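PDB 1ZXU: At5g01750 protein from Arabidopsis thaliana, which is of unknown function but might be related to the phospholipid scramblase and tubby-like superfamily of membrane-tethered transcription factors. Local coordinates for residues D51-V55 / K66-P70; K77-L81 / V205-D209; L115-K120 / L131-G136; W152-V158 / A169-R173. The contacts are given in a common frame with arbitrary orientation. Residue numbers count along the deposited sequence, not the author numbering.

Interaction 1: residues D51-V55 / K66-P70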
loop_
_atom_site.group_PDB
_atom_site.type_symbol
_atom_site.label_atom_id
_atom_site.label_comp_id
_atom_site.label_asym_id
_atom_site.label_seq_id
_atom_site.Cartn_x
_atom_site.Cartn_y
_atom_site.Cartn_z
ATOM N N ASP A 51 -10.207 -8.300 -10.975
ATOM C CA ASP A 51 -11.135 -7.326 -10.395
ATOM C C ASP A 51 -10.521 -6.559 -9.223
ATOM O O ASP A 51 -9.981 -7.148 -8.266
ATOM C CB ASP A 51 -12.436 -7.993 -9.970
ATOM C CG ASP A 51 -13.468 -6.996 -9.510
ATOM O OD1 ASP A 51 -14.142 -6.382 -10.381
ATOM O OD2 ASP A 51 -13.618 -6.839 -8.280
ATOM N N GLY A 52 -10.638 -5.236 -9.307
ATOM C CA GLY A 52 -9.993 -4.321 -8.379
ATOM C C GLY A 52 -10.532 -4.324 -6.957
ATOM O O GLY A 52 -10.029 -3.554 -6.123
ATOM N N ASN A 53 -11.565 -5.132 -6.675
ATOM C CA ASN A 53 -12.177 -5.139 -5.341
ATOM C C ASN A 53 -11.794 -6.338 -4.498
ATOM O O ASN A 53 -11.933 -7.515 -4.905
ATOM C CB ASN A 53 -13.713 -5.024 -5.388
ATOM C CG ASN A 53 -14.180 -3.734 -6.014
ATOM O OD1 ASN A 53 -13.387 -2.950 -6.561
ATOM N ND2 ASN A 53 -15.469 -3.476 -5.897
ATOM N N PHE A 54 -11.328 -6.048 -3.292
ATOM C CA PHE A 54 -10.927 -7.098 -2.359
ATOM C C PHE A 54 -10.756 -6.455 -0.994
ATOM O O PHE A 54 -10.973 -5.267 -0.878
ATOM C CB PHE A 54 -9.654 -7.862 -2.811
ATOM C CG PHE A 54 -8.452 -6.992 -3.080
ATOM C CD1 PHE A 54 -7.596 -6.609 -2.029
ATOM C CD2 PHE A 54 -8.151 -6.598 -4.393
ATOM C CE1 PHE A 54 -6.441 -5.837 -2.301
ATOM C CE2 PHE A 54 -6.992 -5.842 -4.652
ATOM C CZ PHE A 54 -6.176 -5.464 -3.634
ATOM N N VAL A 55 -10.490 -7.253 0.023
ATOM C CA VAL A 55 -10.301 -6.745 1.377
ATOM C C VAL A 55 -8.907 -7.104 1.865
ATOM O O VAL A 55 -8.341 -8.133 1.459
ATOM C CB VAL A 55 -11.344 -7.319 2.304
ATOM C CG1 VAL A 55 -11.058 -6.972 3.732
ATOM C CG2 VAL A 55 -12.736 -6.671 1.936
ATOM N N LYS A 66 -11.035 -2.079 3.079
ATOM C CA LYS A 66 -11.687 -2.525 1.877
ATOM C C LYS A 66 -11.093 -1.778 0.724
ATOM O O LYS A 66 -10.810 -0.553 0.825
ATOM C CB LYS A 66 -13.208 -2.262 1.916
ATOM C CG LYS A 66 -13.882 -3.209 2.904
ATOM C CD LYS A 66 -15.407 -3.338 2.648
ATOM C CE LYS A 66 -16.095 -3.850 3.928
ATOM N NZ LYS A 66 -16.978 -5.052 3.706
ATOM N N VAL A 67 -10.805 -2.526 -0.319
ATOM C CA VAL A 67 -10.226 -1.924 -1.490
ATOM C C VAL A 67 -11.227 -1.969 -2.617
ATOM O O VAL A 67 -11.729 -3.057 -2.946
ATOM C CB VAL A 67 -8.971 -2.704 -1.924
ATOM C CG1 VAL A 67 -8.379 -2.088 -3.201
ATOM C CG2 VAL A 67 -7.968 -2.620 -0.813
ATOM N N LYS A 68 -11.522 -0.794 -3.173
ATOM C CA LYS A 68 -12.474 -0.796 -4.304
ATOM C C LYS A 68 -12.229 0.243 -5.342
ATOM O O LYS A 68 -11.606 1.261 -5.077
ATOM C CB LYS A 68 -13.909 -0.668 -3.811
ATOM C CG LYS A 68 -14.257 0.678 -3.295
ATOM C CD LYS A 68 -15.801 0.770 -3.103
ATOM C CE LYS A 68 -16.272 2.114 -2.570
ATOM N NZ LYS A 68 -15.478 3.319 -2.967
ATOM N N GLU A 69 -12.741 -0.013 -6.554
ATOM C CA GLU A 69 -12.786 1.044 -7.584
ATOM C C GLU A 69 -14.071 1.841 -7.249
ATOM O O GLU A 69 -15.152 1.258 -7.189
ATOM C CB GLU A 69 -12.914 0.397 -8.984
ATOM C CG GLU A 69 -11.579 -0.155 -9.517
ATOM C CD GLU A 69 -11.707 -0.947 -10.848
ATOM O OE1 GLU A 69 -12.835 -1.081 -11.357
ATOM O OE2 GLU A 69 -10.672 -1.443 -11.342
ATOM N N PRO A 70 -13.937 3.135 -6.938
ATOM C CA PRO A 70 -15.086 3.920 -6.406
ATOM C C PRO A 70 -16.155 4.174 -7.471
ATOM O O PRO A 70 -17.334 4.409 -7.085
ATOM C CB PRO A 70 -14.471 5.240 -6.001
ATOM C CG PRO A 70 -13.169 5.382 -6.851
ATOM C CD PRO A 70 -12.691 3.909 -6.982
HETATM O O HOH W 1 -16.191 -1.145 -7.238
#
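Two backbone hydrogen bonds tie F54 to V67: V67 N donates to F54 O at 2.8 Å and F54 N to V67 O at 3.0 Å, an antiparallel hydrogen-bonded pair. Beyond it the strand gives way to loop, and a side chain takes over the pairing: N53 OD1 accepts from E69 N at 3.0 Å. The N53 carboxamide reaches E69 again through water 1, which accepts from N53 ND2 at 2.8 Å and donates to E69 O at 2.6 Å. D51 OD2 accepts from N53 N at 3.1 Å, an Asx turn, while N53 CA sits 3.2 Å from V67 O in a CA-H...O contact. The carboxylate of E69 is used elsewhere, in a salt bridge with R212. On the buried face, V67 CB lies over the F54 ring, 4.2 Å from its centroid, a CH-pi contact extended by F54 CE1 to V67 CG2 at 3.9 Å; helix 197-211 covers this pair. On the other face, V55 CG2 meets the aliphatic part of K66 at CG, 3.8 Å away, in a non-hydrogen-bonded pair. This is the open end of a beta hairpin, strands 54-58 and 63-68, in the closed antiparallel barrel of a tubby-like fold.

Interaction 2: residues K77-L81 / V205-D209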
loop_
_atom_site.group_PDB
_atom_site.type_symbol
_atom_site.label_atom_id
_atom_site.label_comp_id
_atom_site.label_asym_id
_atom_site.label_seq_id
_atom_site.Cartn_x
_atom_site.Cartn_y
_atom_site.Cartn_z
ATOM N N LYS A 77 -8.744 4.493 -10.722
ATOM C CA LYS A 77 -8.740 4.974 -9.325
ATOM C C LYS A 77 -9.112 3.799 -8.428
ATOM O O LYS A 77 -9.983 2.993 -8.771
ATOM C CB LYS A 77 -9.811 6.056 -9.058
ATOM C CG LYS A 77 -9.524 7.443 -9.437
ATOM C CD LYS A 77 -10.500 8.339 -8.650
ATOM C CE LYS A 77 -10.456 9.789 -9.118
ATOM N NZ LYS A 77 -11.018 10.016 -10.487
ATOM N N ARG A 78 -8.461 3.699 -7.259
ATOM C CA ARG A 78 -8.908 2.773 -6.268
ATOM C C ARG A 78 -8.920 3.556 -4.966
ATOM O O ARG A 78 -8.105 4.433 -4.787
ATOM C CB ARG A 78 -7.883 1.642 -6.112
ATOM C CG ARG A 78 -8.456 0.438 -5.438
ATOM C CD ARG A 78 -9.121 -0.460 -6.522
ATOM N NE ARG A 78 -8.159 -0.605 -7.607
ATOM C CZ ARG A 78 -7.301 -1.610 -7.706
ATOM N NH1 ARG A 78 -7.342 -2.651 -6.861
ATOM N NH2 ARG A 78 -6.442 -1.619 -8.729
ATOM N N VAL A 79 -9.819 3.208 -4.067
ATOM C CA VAL A 79 -9.784 3.766 -2.718
ATOM C C VAL A 79 -9.623 2.654 -1.666
ATOM O O VAL A 79 -10.108 1.541 -1.849
ATOM C CB VAL A 79 -11.093 4.616 -2.431
ATOM C CG1 VAL A 79 -12.311 3.738 -2.439
ATOM C CG2 VAL A 79 -10.995 5.360 -1.083
ATOM N N LEU A 80 -8.886 2.951 -0.606
ATOM C CA LEU A 80 -8.775 2.088 0.595
ATOM C C LEU A 80 -9.666 2.697 1.639
ATOM O O LEU A 80 -9.464 3.873 1.999
ATOM C CB LEU A 80 -7.321 2.072 1.115
ATOM C CG LEU A 80 -6.543 0.952 0.474
ATOM C CD1 LEU A 80 -6.312 1.359 -1.001
ATOM C CD2 LEU A 80 -5.250 0.839 1.227
ATOM N N LEU A 81 -10.670 1.942 2.085
ATOM C CA LEU A 81 -11.617 2.407 3.120
ATOM C C LEU A 81 -11.298 1.717 4.400
ATOM O O LEU A 81 -10.913 0.555 4.398
ATOM C CB LEU A 81 -13.066 2.047 2.755
ATOM C CG LEU A 81 -13.470 2.446 1.329
ATOM C CD1 LEU A 81 -14.897 1.913 1.027
ATOM C CD2 LEU A 81 -13.514 3.898 1.212
ATOM N N VAL A 205 -1.703 -2.906 -2.885
ATOM C CA VAL A 205 -2.712 -2.591 -3.902
ATOM C C VAL A 205 -2.072 -2.298 -5.272
ATOM O O VAL A 205 -2.501 -2.828 -6.292
ATOM C CB VAL A 205 -3.647 -1.467 -3.451
ATOM C CG1 VAL A 205 -4.595 -1.065 -4.608
ATOM C CG2 VAL A 205 -4.453 -1.944 -2.187
ATOM N N ILE A 206 -1.066 -1.457 -5.265
ATOM C CA ILE A 206 -0.322 -1.154 -6.511
ATOM C C ILE A 206 0.358 -2.407 -7.106
ATOM O O ILE A 206 0.341 -2.617 -8.345
ATOM C CB ILE A 206 0.703 -0.023 -6.262
ATOM C CG1 ILE A 206 -0.051 1.286 -6.015
ATOM C CG2 ILE A 206 1.628 0.119 -7.455
ATOM C CD1 ILE A 206 0.828 2.417 -5.453
ATOM N N LEU A 207 0.991 -3.237 -6.273
ATOM C CA LEU A 207 1.580 -4.476 -6.781
ATOM C C LEU A 207 0.553 -5.367 -7.414
ATOM O O LEU A 207 0.801 -5.989 -8.444
ATOM C CB LEU A 207 2.292 -5.215 -5.660
ATOM C CG LEU A 207 3.563 -4.515 -5.191
ATOM C CD1 LEU A 207 4.018 -5.095 -3.890
ATOM C CD2 LEU A 207 4.640 -4.692 -6.315
ATOM N N ASP A 208 -0.593 -5.487 -6.755
ATOM C CA ASP A 208 -1.684 -6.286 -7.313
ATOM C C ASP A 208 -2.122 -5.705 -8.697
ATOM O O ASP A 208 -2.358 -6.482 -9.648
ATOM C CB ASP A 208 -2.847 -6.253 -6.359
ATOM C CG ASP A 208 -4.057 -6.990 -6.913
ATOM O OD1 ASP A 208 -4.026 -8.208 -6.843
ATOM O OD2 ASP A 208 -4.967 -6.304 -7.391
ATOM N N ASP A 209 -2.162 -4.388 -8.816
ATOM C CA ASP A 209 -2.587 -3.693 -10.067
ATOM C C ASP A 209 -1.588 -4.014 -11.159
ATOM O O ASP A 209 -1.990 -4.306 -12.292
ATOM C CB ASP A 209 -2.590 -2.194 -9.871
ATOM C CG ASP A 209 -3.352 -1.468 -10.968
ATOM O OD1 ASP A 209 -4.445 -1.946 -11.355
ATOM O OD2 ASP A 209 -2.837 -0.424 -11.419
HETATM O O HOH W 2 -5.123 -3.718 -7.101
#
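Here the wall of the tubby-like barrel, strand 77-81, faces the helix 197-211 that fills its interior. Strand 77-81 and the helical segment 205-209 run roughly antiparallel, at 147°, their axes 11.1 Å apart at closest approach, so side chains must bridge the gap. R78 and V205 give up the most surface, 74 and 71 Å². V205 CG1 lies over one face of the R78 guanidinium, 3.9 Å from NH1, and V205 CG2 touches L80 CD1 at 4.0 Å, giving the contact its apolar part; V67 of the adjacent strand also packs on V205. The edge of the guanidinium meets the acids one helical turn further on. R78 NH2 forms a salt bridge with D209 OD1 at 3.3 Å, while D208 OD2 stays 4.4 Å from R78 NH1, beyond salt-bridge range. R78 NH1 also donates to the carbonyl of G52, and D208 pairs with R44. Water 2 closes the D208 gap: it accepts from R78 NH1 at 2.5 Å and donates to D208 OD2 at 2.6 Å and to V205 O at 2.9 Å.

Interaction 3: residues L115-K120 / L131-G136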
loop_
_atom_site.group_PDB
_atom_site.type_symbol
_atom_site.label_atom_id
_atom_site.label_comp_id
_atom_site.label_asym_id
_atom_site.label_seq_id
_atom_site.Cartn_x
_atom_site.Cartn_y
_atom_site.Cartn_z
ATOM N N LEU A 115 -1.744 15.335 -2.022
ATOM C CA LEU A 115 -0.801 14.306 -2.477
ATOM C C LEU A 115 0.118 13.813 -1.315
ATOM O O LEU A 115 0.850 14.659 -0.624
ATOM C CB LEU A 115 0.012 14.928 -3.633
ATOM C CG LEU A 115 1.035 13.969 -4.216
ATOM C CD1 LEU A 115 0.457 12.780 -4.884
ATOM C CD2 LEU A 115 2.132 14.763 -5.086
ATOM N N LEU A 116 0.130 12.520 -1.117
ATOM C CA LEU A 116 0.970 11.918 -0.090
ATOM C C LEU A 116 2.277 11.380 -0.697
ATOM O O LEU A 116 3.359 11.554 -0.107
ATOM C CB LEU A 116 0.257 10.801 0.641
ATOM C CG LEU A 116 -0.848 11.269 1.580
ATOM C CD1 LEU A 116 -1.704 10.081 2.014
ATOM C CD2 LEU A 116 -0.280 12.024 2.750
ATOM N N TYR A 117 2.158 10.690 -1.823
ATOM C CA TYR A 117 3.405 10.168 -2.497
ATOM C C TYR A 117 3.063 9.718 -3.894
ATOM O O TYR A 117 1.883 9.538 -4.257
ATOM C CB TYR A 117 4.023 8.987 -1.750
ATOM C CG TYR A 117 3.045 7.984 -1.213
ATOM C CD1 TYR A 117 2.788 6.794 -1.868
ATOM C CD2 TYR A 117 2.442 8.227 0.046
ATOM C CE1 TYR A 117 1.832 5.839 -1.287
ATOM C CE2 TYR A 117 1.532 7.316 0.595
ATOM C CZ TYR A 117 1.235 6.136 -0.094
ATOM O OH TYR A 117 0.334 5.222 0.494
ATOM N N THR A 118 4.128 9.590 -4.701
ATOM C CA THR A 118 4.016 9.092 -6.082
ATOM C C THR A 118 4.835 7.823 -6.150
ATOM O O THR A 118 5.880 7.700 -5.500
ATOM C CB THR A 118 4.628 10.131 -7.032
ATOM O OG1 THR A 118 3.906 11.396 -6.901
ATOM C CG2 THR A 118 4.593 9.623 -8.467
ATOM N N VAL A 119 4.348 6.859 -6.925
ATOM C CA VAL A 119 5.009 5.555 -7.039
ATOM C C VAL A 119 5.293 5.377 -8.521
ATOM O O VAL A 119 4.407 5.584 -9.346
ATOM C CB VAL A 119 4.099 4.435 -6.548
ATOM C CG1 VAL A 119 4.819 3.110 -6.693
ATOM C CG2 VAL A 119 3.725 4.681 -5.060
ATOM N N LYS A 120 6.530 5.032 -8.846
ATOM C CA LYS A 120 6.909 4.832 -10.239
ATOM C C LYS A 120 7.357 3.388 -10.411
ATOM O O LYS A 120 8.108 2.833 -9.578
ATOM C CB LYS A 120 8.135 5.707 -10.569
ATOM C CG LYS A 120 7.957 7.215 -10.472
ATOM C CD LYS A 120 9.264 7.948 -10.846
ATOM C CE LYS A 120 9.200 9.425 -10.541
ATOM N NZ LYS A 120 10.378 10.137 -11.132
ATOM N N LEU A 131 9.414 -1.043 -7.641
ATOM C CA LEU A 131 8.677 0.216 -7.483
ATOM C C LEU A 131 9.551 1.214 -6.651
ATOM O O LEU A 131 10.200 0.830 -5.688
ATOM C CB LEU A 131 7.343 -0.006 -6.736
ATOM C CG LEU A 131 6.311 -0.988 -7.281
ATOM C CD1 LEU A 131 5.178 -1.132 -6.252
ATOM C CD2 LEU A 131 5.739 -0.441 -8.649
ATOM N N ASP A 132 9.548 2.488 -7.032
ATOM C CA ASP A 132 10.172 3.564 -6.247
ATOM C C ASP A 132 9.087 4.506 -5.772
ATOM O O ASP A 132 8.201 4.876 -6.555
ATOM C CB ASP A 132 11.139 4.361 -7.119
ATOM C CG ASP A 132 12.371 3.525 -7.478
ATOM O OD1 ASP A 132 12.759 2.665 -6.660
ATOM O OD2 ASP A 132 12.929 3.720 -8.557
ATOM N N VAL A 133 9.177 4.887 -4.500
ATOM C CA VAL A 133 8.194 5.772 -3.909
ATOM C C VAL A 133 8.840 7.086 -3.555
ATOM O O VAL A 133 9.872 7.106 -2.874
ATOM C CB VAL A 133 7.670 5.143 -2.577
ATOM C CG1 VAL A 133 6.615 6.093 -1.957
ATOM C CG2 VAL A 133 7.134 3.728 -2.907
ATOM N N PHE A 134 8.187 8.168 -3.927
ATOM C CA PHE A 134 8.646 9.556 -3.632
ATOM C C PHE A 134 7.579 10.288 -2.849
ATOM O O PHE A 134 6.474 10.465 -3.339
ATOM C CB PHE A 134 8.891 10.298 -4.940
ATOM C CG PHE A 134 9.875 9.599 -5.824
ATOM C CD1 PHE A 134 11.221 9.931 -5.772
ATOM C CD2 PHE A 134 9.429 8.625 -6.700
ATOM C CE1 PHE A 134 12.138 9.268 -6.583
ATOM C CE2 PHE A 134 10.340 7.915 -7.478
ATOM C CZ PHE A 134 11.716 8.294 -7.397
ATOM N N LEU A 135 7.906 10.719 -1.631
ATOM C CA LEU A 135 6.918 11.462 -0.854
ATOM C C LEU A 135 6.558 12.777 -1.550
ATOM O O LEU A 135 7.371 13.315 -2.335
ATOM C CB LEU A 135 7.422 11.710 0.586
ATOM C CG LEU A 135 7.715 10.434 1.389
ATOM C CD1 LEU A 135 8.511 10.834 2.673
ATOM C CD2 LEU A 135 6.431 9.698 1.744
ATOM N N GLY A 136 5.367 13.284 -1.258
ATOM C CA GLY A 136 4.824 14.464 -1.942
ATOM C C GLY A 136 5.775 15.661 -1.940
ATOM O O GLY A 136 5.798 16.413 -2.925
HETATM O O HOH W 3 5.477 12.642 -4.967
#
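V119 and V133 form the apolar centre, their CG2 atoms 4.1 Å apart across a non-hydrogen-bonded pair. On the same face V119 CG1 meets L131 CB at 4.0 Å and Y117 CB meets V133 CG1 at 3.9 Å, extending the patch along both strands. Helix 197-211 covers it: I206 packs on V119 and L131, L203 on V133, and the hydroxyls of Y117 and S202 are hydrogen-bonded. Around this centre the backbones of the hairpin pair regularly. T118 N donates to F134 O at 2.9 Å and F134 N to T118 O at 2.8 Å; the second couple joins K120 N to D132 O at 2.8 Å and D132 N to K120 O at 2.9 Å. At the far end G136 N reaches L116 O at 2.9 Å, beside the classic beta bulge that L116 and Y117 make opposite V104. The opposite face is more polar. K120 lays its chain along F134, CD 3.5 Å from CE2, and its NZ stands 4.7 Å from the F134 ring centroid in an off-centre cation-pi contact. T118 OG1, also hydrogen-bonded to Q103, is linked by water 3, 2.8 Å away, to F134 O, 2.9 Å from the water. The chemistry thus divides by face, implying a barrel hairpin with mostly apolar side chains, Y117 among them, turned to the central helix and an outer aromatic ring flanked by a lysine.

Interaction 4: residues W152-V158 / A169-R173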
loop_
_atom_site.group_PDB
_atom_site.type_symbol
_atom_site.label_atom_id
_atom_site.label_comp_id
_atom_site.label_asym_id
_atom_site.label_seq_id
_atom_site.Cartn_x
_atom_site.Cartn_y
_atom_site.Cartn_z
ATOM N N TRP A 152 6.390 -10.255 -6.934
ATOM C CA TRP A 152 4.995 -10.508 -6.583
ATOM C C TRP A 152 4.663 -11.960 -6.804
ATOM O O TRP A 152 4.097 -12.608 -5.937
ATOM C CB TRP A 152 4.039 -9.614 -7.392
ATOM C CG TRP A 152 2.588 -9.851 -7.195
ATOM C CD1 TRP A 152 1.748 -10.538 -8.016
ATOM C CD2 TRP A 152 1.778 -9.357 -6.112
ATOM N NE1 TRP A 152 0.459 -10.518 -7.496
ATOM C CE2 TRP A 152 0.464 -9.795 -6.340
ATOM C CE3 TRP A 152 2.056 -8.598 -4.978
ATOM C CZ2 TRP A 152 -0.578 -9.508 -5.457
ATOM C CZ3 TRP A 152 1.022 -8.291 -4.105
ATOM C CH2 TRP A 152 -0.283 -8.735 -4.363
ATOM N N LEU A 153 5.028 -12.481 -7.970
ATOM C CA LEU A 153 4.646 -13.859 -8.286
ATOM C C LEU A 153 5.367 -14.907 -7.415
ATOM O O LEU A 153 4.790 -15.959 -7.115
ATOM C CB LEU A 153 4.785 -14.141 -9.791
ATOM C CG LEU A 153 3.806 -13.393 -10.724
ATOM C CD1 LEU A 153 4.210 -13.529 -12.198
ATOM C CD2 LEU A 153 2.371 -13.792 -10.509
ATOM N N GLU A 154 6.570 -14.603 -6.934
ATOM C CA GLU A 154 7.266 -15.480 -5.979
ATOM C C GLU A 154 6.875 -15.245 -4.501
ATOM O O GLU A 154 7.246 -16.013 -3.593
ATOM C CB GLU A 154 8.800 -15.345 -6.154
ATOM C CG GLU A 154 9.275 -16.062 -7.416
ATOM C CD GLU A 154 10.775 -15.874 -7.703
ATOM O OE1 GLU A 154 11.600 -16.064 -6.771
ATOM O OE2 GLU A 154 11.108 -15.528 -8.870
ATOM N N ARG A 155 6.064 -14.207 -4.269
ATOM C CA ARG A 155 5.669 -13.828 -2.899
ATOM C C ARG A 155 6.879 -13.391 -2.070
ATOM O O ARG A 155 6.930 -13.658 -0.850
ATOM C CB ARG A 155 4.814 -14.894 -2.145
ATOM C CG ARG A 155 3.568 -15.427 -2.876
ATOM C CD ARG A 155 2.850 -14.297 -3.644
ATOM N NE ARG A 155 1.512 -14.682 -4.110
ATOM C CZ ARG A 155 0.730 -13.927 -4.855
ATOM N NH1 ARG A 155 1.163 -12.758 -5.303
ATOM N NH2 ARG A 155 -0.500 -14.353 -5.161
ATOM N N SER A 156 7.788 -12.663 -2.731
ATOM C CA SER A 156 9.028 -12.265 -2.069
ATOM C C SER A 156 9.298 -10.774 -1.988
ATOM O O SER A 156 10.441 -10.364 -1.647
ATOM C CB SER A 156 10.235 -12.932 -2.739
ATOM O OG SER A 156 10.363 -12.539 -4.090
ATOM N N CYS A 157 8.299 -9.961 -2.288
ATOM C CA CYS A 157 8.453 -8.508 -2.217
ATOM C C CYS A 157 8.925 -8.047 -0.864
ATOM O O CYS A 157 8.484 -8.546 0.165
ATOM C CB CYS A 157 7.108 -7.831 -2.504
ATOM S SG CYS A 157 6.530 -8.196 -4.245
ATOM N N VAL A 158 9.838 -7.097 -0.899
ATOM C CA VAL A 158 10.378 -6.495 0.325
ATOM C C VAL A 158 10.318 -4.990 0.079
ATOM O O VAL A 158 10.686 -4.515 -1.000
ATOM C CB VAL A 158 11.840 -6.908 0.568
ATOM C CG1 VAL A 158 12.309 -6.273 1.826
ATOM C CG2 VAL A 158 11.935 -8.467 0.686
ATOM N N ALA A 169 8.767 -3.714 5.431
ATOM C CA ALA A 169 7.755 -4.761 5.241
ATOM C C ALA A 169 8.286 -5.884 4.398
ATOM O O ALA A 169 9.131 -5.660 3.523
ATOM C CB ALA A 169 6.483 -4.203 4.591
ATOM N N GLN A 170 7.758 -7.062 4.649
ATOM C CA GLN A 170 8.240 -8.247 3.936
ATOM C C GLN A 170 7.100 -9.229 3.613
ATOM O O GLN A 170 6.369 -9.614 4.511
ATOM C CB GLN A 170 9.250 -8.932 4.885
ATOM C CG GLN A 170 9.631 -10.352 4.549
ATOM C CD GLN A 170 10.815 -10.376 3.660
ATOM O OE1 GLN A 170 11.895 -9.964 4.085
ATOM N NE2 GLN A 170 10.630 -10.805 2.393
HETATM N N MSE A 171 7.000 -9.626 2.352
HETATM C CA MSE A 171 6.063 -10.639 1.935
HETATM C C MSE A 171 6.579 -12.061 2.205
HETATM O O MSE A 171 7.804 -12.306 2.152
HETATM C CB MSE A 171 5.802 -10.443 0.429
HETATM C CG MSE A 171 4.590 -11.194 -0.068
HETATM SE SE MSE A 171 4.313 -10.603 -1.885
HETATM C CE MSE A 171 3.432 -8.908 -1.478
ATOM N N HIS A 172 5.649 -12.969 2.543
ATOM C CA HIS A 172 5.965 -14.413 2.777
ATOM C C HIS A 172 4.923 -15.236 2.066
ATOM O O HIS A 172 3.752 -14.889 2.107
ATOM C CB HIS A 172 5.804 -14.814 4.256
ATOM C CG HIS A 172 6.362 -13.845 5.223
ATOM N ND1 HIS A 172 5.581 -12.906 5.866
ATOM C CD2 HIS A 172 7.626 -13.684 5.692
ATOM C CE1 HIS A 172 6.350 -12.192 6.670
ATOM N NE2 HIS A 172 7.591 -12.641 6.583
ATOM N N ARG A 173 5.343 -16.329 1.435
ATOM C CA ARG A 173 4.403 -17.223 0.758
ATOM C C ARG A 173 3.760 -18.090 1.796
ATOM O O ARG A 173 4.443 -18.538 2.715
ATOM C CB ARG A 173 5.126 -18.124 -0.271
ATOM C CG ARG A 173 4.126 -18.966 -1.055
ATOM C CD ARG A 173 4.662 -19.416 -2.405
ATOM N NE ARG A 173 5.714 -20.405 -2.261
ATOM C CZ ARG A 173 5.520 -21.725 -2.205
ATOM N NH1 ARG A 173 4.292 -22.243 -2.266
ATOM N NH2 ARG A 173 6.566 -22.537 -2.067
#
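M171, built as selenomethionine, extends its side chain across the loop 152-158 and overlaps the indole of W152: its CE lies 3.6 Å from W152 CZ3, and its SE 5.1 Å from the centroid of the six-membered ring in an oblique Met-aromatic contact. The methyl also touches C157 CB at 4.0 Å, and with 122 Å² covered M171 is the most deeply engaged residue here. W152 itself rests on helix 197-211 through L207, D208 and N211, and meets F187 edge-to-face. The loop opens with a type I beta turn, W152 to R155, closed by R155 N to W152 O at 3.0 Å and reinforced by R155 NH1 to the same W152 O, also 3.0 Å. It leads into strand 158-161, which pairs with strand 167-173 in the antiparallel barrel of the tubby-like fold; M171 points from this wall into the barrel interior, where it also touches V189. Pairing begins where M171 N donates to C157 O at 2.9 Å; next comes the non-hydrogen-bonded pair V158 and Q170, with V158 CA 3.5 Å from A169 O in a CA-H...O contact. Q170 folds back so that its NE2 donates to M171 O at 3.2 Å and lies equally far from V158 CG2. At the solvent side the aliphatic parts of R155 and R173 touch, CB to CB at 3.7 Å, while R155 NE is hydrogen-bonded to N186 OD1.

All four contacts belong to one antiparallel barrel, and its central helix 197-211 ties them together. Interactions 1 and 2, centres 7 Å apart, share a wall: strands 63-68 and 77-81 are neighbours, joined by probable hydrogen bonds K66 O to L81 N and K68 O to V79 N, both 2.8 Å. From the helix of interaction 2, L207 CD2 packs on L131 CD1 of interaction 3 at 3.6 Å, and L207 CB on W152 CE3 of interaction 4 at 3.5 Å. Interactions 3 and 4 do not touch, with centres about 20 Å apart; L207 thus touches both the strand 131-135 of interaction 3 and the loop of interaction 4.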